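Local coordinates for protein capsid (Human calicivirus NLV/Boxer/2001/US, PDB 4RDL) that forms the protruding domain of the norovirus capsid, which binds histo-blood group antigens such as the Lewis y tetrasaccharide and probably serves in attachment to host cells, at residues A[38-52]-A[202-216]. Residues are numbered along the deposited sequence; the frame is centred on the assembly and turned at random.
Sequences VSNDQNQVPQFQNGR and APPIYPPGFGEAIVY
In the P domain, the loop that leaves strand 35-38 meets the proline-rich run A202-Y206 and the start of strand 213-220. R52 grips the carbonyl of P203 end-on. Its NH1 and NH2 both donate to P203 O, NH2 at 2.8 Å, and the oxygen lies in the guanidinium plane. The side chain bends at chi2 (-63°) and chi3 (-57°), which folds the guanidinium between A202 CB on one face and I205 CD1 on the opposite face. NH1 also donates to F48 O, so the group is fixed in its rotation. Two glutamines hold A202. Q49 OE1 accepts from A202 N at 2.8 Å, on a lone pair, and Q49 NE2 returns a nearly straight bond to A202 O (171°). Q47, extended beyond CG, lies alongside P204, and its NE2 is the second donor to A202 O (3.0 Å). Beyond P204, I205 N donates to P46 O at 3.0 Å. P46 CG packs against I214 CD1 (3.9 Å), and P46 CB sits at the edge of the Y216 ring. F48 crosses Y216 at about a right angle, CE2 to CE1 3.8 Å. At the start of strand 213-220, one water joins Q42 OE1 to I214 N and another joins it to E212 O. Side-chain amides and a guanidinium bonded to backbone N-H and C=O groups thus tie the loop 39-52 to the irregular run A202-I205, beside the antiparallel sheet that pairs strand 35-38 with 213-220.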
ATOM      1  N   VAL A  38       1.753  -6.660 -23.211  1.00 10.81           N
ATOM      2  CA  VAL A  38       0.451  -6.649 -23.851  1.00 11.31           C
ATOM      3  C   VAL A  38      -0.137  -8.041 -23.692  1.00 10.97           C
ATOM      4  O   VAL A  38       0.587  -9.003 -23.432  1.00 12.30           O
ATOM      5  CB  VAL A  38       0.524  -6.239 -25.340  1.00 11.54           C
ATOM      6  CG1 VAL A  38       1.171  -4.867 -25.461  1.00 13.31           C
ATOM      7  CG2 VAL A  38       1.298  -7.268 -26.148  1.00 12.62           C
ATOM      8  N   SER A  39      -1.449  -8.156 -23.830  1.00 12.68           N
ATOM      9  CA  SER A  39      -2.087  -9.462 -23.739  1.00 16.56           C
ATOM     10  C   SER A  39      -1.865 -10.251 -25.016  1.00 19.61           C
ATOM     11  O   SER A  39      -1.796  -9.679 -26.102  1.00 23.82           O
ATOM     12  CB  SER A  39      -3.587  -9.298 -23.514  1.00 20.15           C
ATOM     13  OG  SER A  39      -4.225 -10.553 -23.626  1.00 26.07           O
ATOM     14  N   ASN A  40      -1.773 -11.572 -24.886  1.00 22.65           N
ATOM     15  CA  ASN A  40      -1.825 -12.448 -26.056  1.00 27.94           C
ATOM     16  C   ASN A  40      -3.233 -12.566 -26.645  1.00 31.01           C
ATOM     17  O   ASN A  40      -3.396 -12.726 -27.855  1.00 35.41           O
ATOM     18  CB  ASN A  40      -1.268 -13.833 -25.734  1.00 30.21           C
ATOM     19  CG  ASN A  40       0.242 -13.859 -25.728  1.00 28.24           C
ATOM     20  OD1 ASN A  40       0.890 -12.877 -25.374  1.00 30.82           O
ATOM     21  ND2 ASN A  40       0.814 -14.981 -26.144  1.00 27.47           N
ATOM     22  N   ASP A  41      -4.249 -12.501 -25.789  1.00 31.25           N
ATOM     23  CA  ASP A  41      -5.632 -12.487 -26.256  1.00 33.27           C
ATOM     24  C   ASP A  41      -6.116 -11.050 -26.376  1.00 37.30           C
ATOM     25  O   ASP A  41      -6.628 -10.478 -25.416  1.00 38.54           O
ATOM     26  CB  ASP A  41      -6.543 -13.275 -25.312  1.00 35.33           C
ATOM     27  CG  ASP A  41      -8.001 -13.304 -25.780  1.00 38.84           C
ATOM     28  OD1 ASP A  41      -8.858 -13.833 -25.037  1.00 40.93           O
ATOM     29  OD2 ASP A  41      -8.293 -12.801 -26.888  1.00 36.86           O
ATOM     30  N   GLN A  42      -5.947 -10.466 -27.557  1.00 38.48           N
ATOM     31  CA  GLN A  42      -6.351  -9.082 -27.788  1.00 40.85           C
ATOM     32  C   GLN A  42      -7.862  -8.899 -27.662  1.00 42.84           C
ATOM     33  O   GLN A  42      -8.359  -7.772 -27.568  1.00 41.78           O
ATOM     34  CB  GLN A  42      -5.863  -8.604 -29.156  1.00 40.26           C
ATOM     35  CG  GLN A  42      -4.371  -8.321 -29.200  1.00 37.32           C
ATOM     36  CD  GLN A  42      -3.991  -7.138 -28.328  1.00 35.23           C
ATOM     37  OE1 GLN A  42      -4.435  -6.013 -28.568  1.00 32.87           O
ATOM     38  NE2 GLN A  42      -3.177  -7.387 -27.303  1.00 33.23           N
ATOM     39  N   ASN A  43      -8.586 -10.014 -27.650  1.00 42.42           N
ATOM     40  CA  ASN A  43     -10.039  -9.976 -27.547  1.00 46.32           C
ATOM     41  C   ASN A  43     -10.562  -9.913 -26.113  1.00 46.86           C
ATOM     42  O   ASN A  43     -11.720  -9.565 -25.893  1.00 48.04           O
ATOM     43  CB  ASN A  43     -10.666 -11.159 -28.289  1.00 48.38           C
ATOM     44  CG  ASN A  43     -10.460 -11.079 -29.789  1.00 53.04           C
ATOM     45  OD1 ASN A  43     -10.017 -12.038 -30.420  1.00 55.13           O
ATOM     46  ND2 ASN A  43     -10.779  -9.925 -30.369  1.00 54.01           N
ATOM     47  N   GLN A  44      -9.718 -10.252 -25.141  1.00 45.12           N
ATOM     48  CA  GLN A  44     -10.130 -10.186 -23.741  1.00 43.29           C
ATOM     49  C   GLN A  44     -10.071  -8.745 -23.246  1.00 39.95           C
ATOM     50  O   GLN A  44      -9.000  -8.144 -23.151  1.00 41.68           O
ATOM     51  CB  GLN A  44      -9.292 -11.115 -22.856  1.00 45.04           C
ATOM     52  CG  GLN A  44      -7.838 -10.720 -22.711  1.00 45.96           C
ATOM     53  CD  GLN A  44      -7.071 -11.680 -21.830  1.00 46.31           C
ATOM     54  OE1 GLN A  44      -7.660 -12.530 -21.161  1.00 47.07           O
ATOM     55  NE2 GLN A  44      -5.750 -11.555 -21.826  1.00 46.51           N
ATOM     56  N   VAL A  45     -11.246  -8.206 -22.942  1.00 34.96           N
ATOM     57  CA  VAL A  45     -11.424  -6.796 -22.654  1.00 29.69           C
ATOM     58  C   VAL A  45     -11.199  -6.521 -21.172  1.00 23.66           C
ATOM     59  O   VAL A  45     -11.829  -7.143 -20.321  1.00 26.63           O
ATOM     60  CB  VAL A  45     -12.853  -6.361 -23.039  1.00 26.63           C
ATOM     61  CG1 VAL A  45     -13.086  -4.887 -22.733  1.00 30.48           C
ATOM     62  CG2 VAL A  45     -13.119  -6.669 -24.513  1.00 29.34           C
ATOM     63  N   PRO A  46     -10.282  -5.597 -20.851  1.00 18.42           N
ATOM     64  CA  PRO A  46     -10.146  -5.235 -19.437  1.00 17.12           C
ATOM     65  C   PRO A  46     -11.267  -4.301 -18.990  1.00 16.25           C
ATOM     66  O   PRO A  46     -11.606  -3.343 -19.693  1.00 16.07           O
ATOM     67  CB  PRO A  46      -8.798  -4.507 -19.396  1.00 16.08           C
ATOM     68  CG  PRO A  46      -8.672  -3.901 -20.746  1.00 15.84           C
ATOM     69  CD  PRO A  46      -9.307  -4.886 -21.700  1.00 17.15           C
ATOM     70  N   GLN A  47     -11.844  -4.594 -17.831  1.00 15.15           N
ATOM     71  CA  GLN A  47     -12.802  -3.694 -17.207  1.00 15.18           C
ATOM     72  C   GLN A  47     -12.552  -3.733 -15.707  1.00 13.82           C
ATOM     73  O   GLN A  47     -13.469  -3.922 -14.900  1.00 13.97           O
ATOM     74  CB  GLN A  47     -14.250  -4.064 -17.552  1.00 16.95           C
ATOM     75  CG  GLN A  47     -15.247  -3.014 -17.068  1.00 18.15           C
ATOM     76  CD  GLN A  47     -16.669  -3.256 -17.529  1.00 21.07           C
ATOM     77  OE1 GLN A  47     -16.969  -4.253 -18.185  1.00 22.22           O
ATOM     78  NE2 GLN A  47     -17.560  -2.331 -17.184  1.00 21.20           N
ATOM     79  N   PHE A  48     -11.286  -3.565 -15.345  1.00 12.43           N
ATOM     80  CA  PHE A  48     -10.894  -3.549 -13.946  1.00 10.79           C
ATOM     81  C   PHE A  48     -11.628  -2.414 -13.243  1.00 10.60           C
ATOM     82  O   PHE A  48     -11.951  -1.397 -13.865  1.00 11.80           O
ATOM     83  CB  PHE A  48      -9.380  -3.377 -13.816  1.00 11.28           C
ATOM     84  CG  PHE A  48      -8.593  -4.357 -14.638  1.00 11.31           C
ATOM     85  CD1 PHE A  48      -9.045  -5.656 -14.805  1.00 11.93           C
ATOM     86  CD2 PHE A  48      -7.417  -3.971 -15.263  1.00 11.51           C
ATOM     87  CE1 PHE A  48      -8.328  -6.563 -15.581  1.00 12.59           C
ATOM     88  CE2 PHE A  48      -6.695  -4.867 -16.025  1.00 11.38           C
ATOM     89  CZ  PHE A  48      -7.157  -6.161 -16.198  1.00 11.79           C
ATOM     90  N   GLN A  49     -11.911  -2.593 -11.956  1.00 10.76           N
ATOM     91  CA  GLN A  49     -12.589  -1.557 -11.192  1.00 10.30           C
ATOM     92  C   GLN A  49     -11.623  -0.809 -10.284  1.00 10.51           C
ATOM     93  O   GLN A  49     -11.918   0.300  -9.832  1.00 11.19           O
ATOM     94  CB  GLN A  49     -13.751  -2.151 -10.402  1.00 10.75           C
ATOM     95  CG  GLN A  49     -14.824  -2.714 -11.312  1.00 11.78           C
ATOM     96  CD  GLN A  49     -15.341  -1.668 -12.277  1.00 13.45           C
ATOM     97  OE1 GLN A  49     -15.797  -0.602 -11.862  1.00 14.45           O
ATOM     98  NE2 GLN A  49     -15.255  -1.955 -13.576  1.00 14.11           N
ATOM     99  N   ASN A  50     -10.477  -1.432 -10.016  1.00 10.10           N
ATOM    100  CA  ASN A  50      -9.382  -0.769  -9.328  1.00 10.17           C
ATOM    101  C   ASN A  50      -8.336  -0.282 -10.331  1.00 10.69           C
ATOM    102  O   ASN A  50      -8.277  -0.776 -11.461  1.00 11.61           O
ATOM    103  CB  ASN A  50      -8.779  -1.683  -8.262  1.00 10.60           C
ATOM    104  CG  ASN A  50      -9.700  -1.850  -7.066  1.00  9.28           C
ATOM    105  OD1 ASN A  50     -10.352  -0.892  -6.645  1.00 11.44           O
ATOM    106  ND2 ASN A  50      -9.774  -3.062  -6.528  1.00 10.43           N
ATOM    107  N   GLY A  51      -7.540   0.704  -9.924  1.00  9.31           N
ATOM    108  CA  GLY A  51      -6.589   1.361 -10.813  1.00  9.72           C
ATOM    109  C   GLY A  51      -7.234   2.185 -11.913  1.00  9.37           C
ATOM    110  O   GLY A  51      -6.590   2.434 -12.939  1.00 12.71           O
ATOM    111  N   ARG A  52      -8.485   2.607 -11.712  1.00 10.04           N
ATOM    112  CA  ARG A  52      -9.231   3.350 -12.728  1.00  9.95           C
ATOM    113  C   ARG A  52      -9.369   4.826 -12.354  1.00 10.03           C
ATOM    114  O   ARG A  52      -9.896   5.160 -11.286  1.00 11.50           O
ATOM    115  CB  ARG A  52     -10.622   2.740 -12.937  1.00 11.49           C
ATOM    116  CG  ARG A  52     -10.618   1.257 -13.291  1.00 10.97           C
ATOM    117  CD  ARG A  52      -9.911   0.984 -14.631  1.00 10.97           C
ATOM    118  NE  ARG A  52     -10.493   1.718 -15.761  1.00 12.59           N
ATOM    119  CZ  ARG A  52     -11.459   1.250 -16.551  1.00 12.75           C
ATOM    120  NH1 ARG A  52     -11.957   0.036 -16.354  1.00 12.64           N
ATOM    121  NH2 ARG A  52     -11.921   1.992 -17.555  1.00 14.15           N
ATOM    122  N   ALA A 202     -16.537   1.398 -13.715  1.00 17.66           N
ATOM    123  CA  ALA A 202     -15.579   1.912 -14.672  1.00 16.66           C
ATOM    124  C   ALA A 202     -15.814   1.147 -15.975  1.00 18.65           C
ATOM    125  O   ALA A 202     -16.074  -0.052 -15.947  1.00 17.96           O
ATOM    126  CB  ALA A 202     -14.173   1.711 -14.157  1.00 16.16           C
ATOM    127  N   PRO A 203     -15.745   1.838 -17.121  1.00 20.31           N
ATOM    128  CA  PRO A 203     -16.111   1.202 -18.392  1.00 20.45           C
ATOM    129  C   PRO A 203     -15.079   0.208 -18.923  1.00 19.07           C
ATOM    130  O   PRO A 203     -13.918   0.229 -18.507  1.00 17.69           O
ATOM    131  CB  PRO A 203     -16.221   2.394 -19.351  1.00 22.11           C
ATOM    132  CG  PRO A 203     -15.276   3.401 -18.796  1.00 23.76           C
ATOM    133  CD  PRO A 203     -15.364   3.249 -17.294  1.00 22.02           C
ATOM    134  N   PRO A 204     -15.498  -0.667 -19.844  1.00 19.58           N
ATOM    135  CA  PRO A 204     -14.555  -1.550 -20.539  1.00 19.56           C
ATOM    136  C   PRO A 204     -13.591  -0.721 -21.385  1.00 18.95           C
ATOM    137  O   PRO A 204     -13.961   0.370 -21.825  1.00 19.78           O
ATOM    138  CB  PRO A 204     -15.461  -2.385 -21.458  1.00 22.16           C
ATOM    139  CG  PRO A 204     -16.851  -2.153 -20.973  1.00 24.71           C
ATOM    140  CD  PRO A 204     -16.862  -0.791 -20.378  1.00 22.13           C
ATOM    141  N   ILE A 205     -12.380  -1.223 -21.604  1.00 17.76           N
ATOM    142  CA  ILE A 205     -11.411  -0.529 -22.453  1.00 16.98           C
ATOM    143  C   ILE A 205     -11.088  -1.312 -23.720  1.00 18.52           C
ATOM    144  O   ILE A 205     -10.847  -2.517 -23.676  1.00 18.76           O
ATOM    145  CB  ILE A 205     -10.083  -0.246 -21.719  1.00 16.85           C
ATOM    146  CG1 ILE A 205     -10.343   0.474 -20.391  1.00 16.76           C
ATOM    147  CG2 ILE A 205      -9.148   0.561 -22.622  1.00 17.78           C
ATOM    148  CD1 ILE A 205      -9.119   0.586 -19.509  1.00 17.75           C
ATOM    149  N   TYR A 206     -11.078  -0.600 -24.845  1.00 23.77           N
ATOM    150  CA  TYR A 206     -10.718  -1.165 -26.146  1.00 24.82           C
ATOM    151  C   TYR A 206      -9.570  -0.381 -26.758  1.00 26.39           C
ATOM    152  O   TYR A 206      -9.504   0.843 -26.614  1.00 27.56           O
ATOM    153  CB  TYR A 206     -11.913  -1.125 -27.097  1.00 28.77           C
ATOM    154  CG  TYR A 206     -13.130  -1.826 -26.557  1.00 31.50           C
ATOM    155  CD1 TYR A 206     -13.252  -3.208 -26.637  1.00 33.15           C
ATOM    156  CD2 TYR A 206     -14.156  -1.111 -25.959  1.00 33.46           C
ATOM    157  CE1 TYR A 206     -14.365  -3.853 -26.138  1.00 33.22           C
ATOM    158  CE2 TYR A 206     -15.267  -1.747 -25.458  1.00 33.98           C
ATOM    159  CZ  TYR A 206     -15.368  -3.116 -25.548  1.00 34.75           C
ATOM    160  OH  TYR A 206     -16.479  -3.751 -25.049  1.00 37.69           O
ATOM    161  N   PRO A 207      -8.668  -1.082 -27.458  1.00 26.39           N
ATOM    162  CA  PRO A 207      -7.525  -0.432 -28.107  1.00 27.49           C
ATOM    163  C   PRO A 207      -7.994   0.447 -29.268  1.00 23.91           C
ATOM    164  O   PRO A 207      -9.008   0.146 -29.897  1.00 24.62           O
ATOM    165  CB  PRO A 207      -6.694  -1.613 -28.603  1.00 28.71           C
ATOM    166  CG  PRO A 207      -7.703  -2.681 -28.858  1.00 31.21           C
ATOM    167  CD  PRO A 207      -8.749  -2.515 -27.791  1.00 28.47           C
ATOM    168  N   PRO A 208      -7.267   1.539 -29.539  1.00 25.78           N
ATOM    169  CA  PRO A 208      -7.710   2.581 -30.477  1.00 27.83           C
ATOM    170  C   PRO A 208      -7.411   2.326 -31.956  1.00 29.57           C
ATOM    171  O   PRO A 208      -8.049   2.946 -32.806  1.00 33.58           O
ATOM    172  CB  PRO A 208      -6.938   3.815 -30.003  1.00 28.84           C
ATOM    173  CG  PRO A 208      -5.682   3.255 -29.423  1.00 29.51           C
ATOM    174  CD  PRO A 208      -6.065   1.941 -28.788  1.00 27.17           C
ATOM    175  N   GLY A 209      -6.464   1.445 -32.261  1.00 29.28           N
ATOM    176  CA  GLY A 209      -6.037   1.242 -33.636  1.00 27.03           C
ATOM    177  C   GLY A 209      -4.572   1.596 -33.820  1.00 23.58           C
ATOM    178  O   GLY A 209      -3.820   1.649 -32.851  1.00 23.37           O
ATOM    179  N   PHE A 210      -4.161   1.830 -35.064  1.00 21.51           N
ATOM    180  CA  PHE A 210      -2.787   2.216 -35.369  1.00 21.65           C
ATOM    181  C   PHE A 210      -1.766   1.215 -34.845  1.00 20.83           C
ATOM    182  O   PHE A 210      -0.622   1.578 -34.524  1.00 19.91           O
ATOM    183  CB  PHE A 210      -2.489   3.631 -34.854  1.00 24.21           C
ATOM    184  CG  PHE A 210      -3.564   4.620 -35.187  1.00 25.24           C
ATOM    185  CD1 PHE A 210      -4.429   5.080 -34.209  1.00 25.69           C
ATOM    186  CD2 PHE A 210      -3.730   5.070 -36.487  1.00 29.07           C
ATOM    187  CE1 PHE A 210      -5.428   5.984 -34.512  1.00 26.19           C
ATOM    188  CE2 PHE A 210      -4.728   5.973 -36.799  1.00 29.30           C
ATOM    189  CZ  PHE A 210      -5.578   6.430 -35.810  1.00 28.13           C
ATOM    190  N   GLY A 211      -2.185  -0.049 -34.778  1.00 22.09           N
ATOM    191  CA  GLY A 211      -1.309  -1.131 -34.373  1.00 22.00           C
ATOM    192  C   GLY A 211      -1.171  -1.227 -32.870  1.00 18.85           C
ATOM    193  O   GLY A 211      -0.379  -2.021 -32.364  1.00 19.85           O
ATOM    194  N   GLU A 212      -1.950  -0.424 -32.153  1.00 16.21           N
ATOM    195  CA  GLU A 212      -1.765  -0.286 -30.714  1.00 14.54           C
ATOM    196  C   GLU A 212      -2.422  -1.389 -29.897  1.00 13.31           C
ATOM    197  O   GLU A 212      -3.463  -1.945 -30.266  1.00 16.60           O
ATOM    198  CB  GLU A 212      -2.225   1.092 -30.234  1.00 14.26           C
ATOM    199  CG  GLU A 212      -1.408   2.218 -30.868  1.00 15.01           C
ATOM    200  CD  GLU A 212      -1.900   3.608 -30.524  1.00 14.05           C
ATOM    201  OE1 GLU A 212      -2.562   3.787 -29.479  1.00 16.09           O
ATOM    202  OE2 GLU A 212      -1.610   4.532 -31.315  1.00 14.80           O
ATOM    203  N   ALA A 213      -1.781  -1.694 -28.778  1.00 12.12           N
ATOM    204  CA  ALA A 213      -2.271  -2.695 -27.837  1.00 11.80           C
ATOM    205  C   ALA A 213      -2.217  -2.124 -26.429  1.00 10.52           C
ATOM    206  O   ALA A 213      -1.283  -1.405 -26.075  1.00 11.55           O
ATOM    207  CB  ALA A 213      -1.429  -3.964 -27.928  1.00 12.96           C
ATOM    208  N   ILE A 214      -3.218  -2.458 -25.623  1.00 11.45           N
ATOM    209  CA  ILE A 214      -3.258  -2.029 -24.233  1.00 10.40           C
ATOM    210  C   ILE A 214      -2.086  -2.623 -23.456  1.00  9.54           C
ATOM    211  O   ILE A 214      -1.748  -3.811 -23.611  1.00 11.48           O
ATOM    212  CB  ILE A 214      -4.589  -2.445 -23.581  1.00 10.61           C
ATOM    213  CG1 ILE A 214      -5.763  -1.747 -24.289  1.00 14.08           C
ATOM    214  CG2 ILE A 214      -4.591  -2.149 -22.090  1.00 12.03           C
ATOM    215  CD1 ILE A 214      -7.120  -2.288 -23.916  1.00 15.50           C
ATOM    216  N   VAL A 215      -1.459  -1.787 -22.633  1.00  9.52           N
ATOM    217  CA  VAL A 215      -0.362  -2.212 -21.773  1.00  9.53           C
ATOM    218  C   VAL A 215      -0.864  -2.575 -20.382  1.00  9.94           C
ATOM    219  O   VAL A 215      -1.631  -1.832 -19.769  1.00 10.61           O
ATOM    220  CB  VAL A 215       0.685  -1.084 -21.653  1.00 10.72           C
ATOM    221  CG1 VAL A 215       1.776  -1.458 -20.654  1.00 12.07           C
ATOM    222  CG2 VAL A 215       1.286  -0.762 -23.041  1.00 12.43           C
ATOM    223  N   TYR A 216      -0.423  -3.731 -19.902  1.00  8.99           N
ATOM    224  CA  TYR A 216      -0.706  -4.183 -18.537  1.00  8.89           C
ATOM    225  C   TYR A 216       0.557  -4.164 -17.703  1.00  8.97           C
ATOM    226  O   TYR A 216       1.621  -4.606 -18.146  1.00 10.36           O
ATOM    227  CB  TYR A 216      -1.297  -5.593 -18.551  1.00  9.78           C
ATOM    228  CG  TYR A 216      -2.587  -5.649 -19.315  1.00 10.48           C
ATOM    229  CD1 TYR A 216      -3.769  -5.215 -18.732  1.00 12.73           C
ATOM    230  CD2 TYR A 216      -2.617  -6.081 -20.636  1.00 11.50           C
ATOM    231  CE1 TYR A 216      -4.951  -5.243 -19.424  1.00 14.36           C
ATOM    232  CE2 TYR A 216      -3.798  -6.117 -21.338  1.00 13.87           C
ATOM    233  CZ  TYR A 216      -4.964  -5.699 -20.724  1.00 15.10           C
ATOM    234  OH  TYR A 216      -6.156  -5.728 -21.410  1.00 19.62           O
TER
HETATM  235  O   HOH W   1      -3.010  -5.914 -24.798  1.00 13.90           O
HETATM  236  O   HOH W   2      -5.127  -4.320 -26.743  1.00 18.81           O
HETATM  237  O   HOH W   3      -3.695  -4.660 -30.979  1.00 46.94           O